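Local coordinates for N5-carboxyaminoimidazole ribonucleotide synthetase (Bacillus anthracis, PDB 3QFF), which probably catalyses the ATP-dependent carboxylation of 5-aminoimidazole ribonucleotide with bicarbonate, forming N5-carboxyaminoimidazole ribonucleotide in purine biosynthesis, at residues I40-P45 with P50-A55. Numbering follows the deposited sequence.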
loop_
_atom_site.group_PDB
_atom_site.type_symbol
_atom_site.label_atom_id
_atom_site.label_comp_id
_atom_site.label_asym_id
_atom_site.label_seq_id
_atom_site.Cartn_x
_atom_site.Cartn_y
_atom_site.Cartn_z
ATOM N N ILE A 40 -4.758 15.256 -1.610
ATOM C CA ILE A 40 -5.044 14.962 -3.007
ATOM C C ILE A 40 -6.226 15.772 -3.541
ATOM O O ILE A 40 -7.302 15.801 -2.925
ATOM C CB ILE A 40 -5.350 13.443 -3.223
ATOM C CG1 ILE A 40 -4.187 12.563 -2.726
ATOM C CG2 ILE A 40 -5.718 13.141 -4.710
ATOM C CD1 ILE A 40 -2.881 12.736 -3.483
ATOM N N ALA A 41 -6.014 16.427 -4.683
ATOM C CA ALA A 41 -7.114 17.030 -5.453
ATOM C C ALA A 41 -7.211 16.326 -6.800
ATOM O O ALA A 41 -6.189 16.007 -7.409
ATOM C CB ALA A 41 -6.883 18.538 -5.636
ATOM N N VAL A 42 -8.427 16.070 -7.271
ATOM C CA VAL A 42 -8.608 15.410 -8.565
ATOM C C VAL A 42 -9.616 16.177 -9.417
ATOM O O VAL A 42 -10.586 16.734 -8.898
ATOM C CB VAL A 42 -9.037 13.906 -8.405
ATOM C CG1 VAL A 42 -10.286 13.767 -7.535
ATOM C CG2 VAL A 42 -9.263 13.224 -9.771
ATOM N N LEU A 43 -9.366 16.211 -10.723
ATOM C CA LEU A 43 -10.340 16.700 -11.705
ATOM C C LEU A 43 -10.739 15.569 -12.648
ATOM O O LEU A 43 -9.876 14.867 -13.189
ATOM C CB LEU A 43 -9.771 17.882 -12.493
ATOM C CG LEU A 43 -10.603 18.571 -13.587
ATOM C CD1 LEU A 43 -10.026 19.941 -13.842
ATOM C CD2 LEU A 43 -10.638 17.776 -14.895
ATOM N N ASP A 44 -12.046 15.430 -12.866
ATOM C CA ASP A 44 -12.620 14.326 -13.642
ATOM C C ASP A 44 -14.051 14.707 -14.053
ATOM O O ASP A 44 -14.760 15.352 -13.283
ATOM C CB ASP A 44 -12.644 13.045 -12.793
ATOM C CG ASP A 44 -12.996 11.791 -13.606
ATOM O OD1 ASP A 44 -14.197 11.498 -13.763
ATOM O OD2 ASP A 44 -12.065 11.098 -14.089
ATOM N N PRO A 45 -14.467 14.330 -15.280
ATOM C CA PRO A 45 -15.811 14.612 -15.811
ATOM C C PRO A 45 -16.972 14.008 -15.019
ATOM O O PRO A 45 -18.095 14.534 -15.075
ATOM C CB PRO A 45 -15.766 13.981 -17.208
ATOM C CG PRO A 45 -14.351 14.047 -17.600
ATOM C CD PRO A 45 -13.576 13.811 -16.329
ATOM N N PRO A 50 -13.237 6.800 -9.184
ATOM C CA PRO A 50 -12.352 6.022 -8.321
ATOM C C PRO A 50 -11.356 6.880 -7.543
ATOM O O PRO A 50 -11.136 6.632 -6.355
ATOM C CB PRO A 50 -11.617 5.117 -9.310
ATOM C CG PRO A 50 -12.646 4.844 -10.345
ATOM C CD PRO A 50 -13.380 6.164 -10.512
ATOM N N CYS A 51 -10.779 7.897 -8.190
ATOM C CA CYS A 51 -9.787 8.721 -7.499
ATOM C C CYS A 51 -10.462 9.657 -6.487
ATOM O O CYS A 51 -9.981 9.814 -5.371
ATOM C CB CYS A 51 -8.908 9.478 -8.503
ATOM S SG CYS A 51 -7.624 10.491 -7.749
ATOM N N ALA A 52 -11.600 10.237 -6.858
ATOM C CA ALA A 52 -12.356 11.102 -5.937
ATOM C C ALA A 52 -12.733 10.402 -4.631
ATOM O O ALA A 52 -12.892 11.050 -3.595
ATOM C CB ALA A 52 -13.629 11.662 -6.628
ATOM N N GLN A 53 -12.906 9.084 -4.691
ATOM C CA GLN A 53 -13.231 8.293 -3.501
ATOM C C GLN A 53 -12.103 8.283 -2.471
ATOM O O GLN A 53 -12.300 7.854 -1.336
ATOM C CB GLN A 53 -13.583 6.866 -3.894
ATOM C CG GLN A 53 -14.935 6.750 -4.577
ATOM C CD GLN A 53 -15.104 5.434 -5.277
ATOM O OE1 GLN A 53 -14.649 4.393 -4.792
ATOM N NE2 GLN A 53 -15.752 5.464 -6.436
ATOM N N VAL A 54 -10.924 8.743 -2.883
ATOM C CA VAL A 54 -9.783 8.850 -1.988
ATOM C C VAL A 54 -9.245 10.283 -1.929
ATOM O O VAL A 54 -8.297 10.548 -1.216
ATOM C CB VAL A 54 -8.652 7.816 -2.331
ATOM C CG1 VAL A 54 -9.191 6.389 -2.313
ATOM C CG2 VAL A 54 -8.038 8.089 -3.674
ATOM N N ALA A 55 -9.867 11.216 -2.645
ATOM C CA ALA A 55 -9.346 12.585 -2.714
ATOM C C ALA A 55 -9.923 13.485 -1.628
ATOM O O ALA A 55 -11.024 13.232 -1.133
ATOM C CB ALA A 55 -9.610 13.189 -4.094
#
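V42 sets its two methyl groups against the turn 50-55, CG1 toward A52 and A55 and CG2 toward C51. CG1 meets A55 CB at 3.6 Å and lies 3.7 Å from A52 CA, whereas C51 SG rests against both CB and CG2 of V42, each 3.8 Å away. A chi1 of 55° places the methyls, CG1 between the backbone N and the carbonyl carbon and CG2 anti to N. C51 SG, itself anti to its own N (chi1 -179°), reaches across to V42.

I40 belongs to the same packed side: A55 CB lies 3.9 Å from its CG2 and 3.7 Å from its carbonyl O, and only C51 SG is distant, 4.5 Å from CG2. The end of the I40 side chain leads away, and the side chain packs on A30 and A33 of helix 24-35. The contact is loose at D44, which does not touch 50-55 and accepts a hydrogen bond from G22 N, and on the partly exposed side at Q53, whose carbonyl O bonds K34 NZ of the second subunit.

Hydrogen bonds from V54 N to C51 O (2.9 Å) and from A55 N to A52 O (3.2 Å) hold the turn, which leads into strand 57-60, the parallel neighbour of 39-44 in this Rossmann-like sheet. With no hydrogen bond between the segments, the contact depends on the fit of apolar surfaces and has no directional bond of its own; the turn's shape owes more to its own backbone bonds.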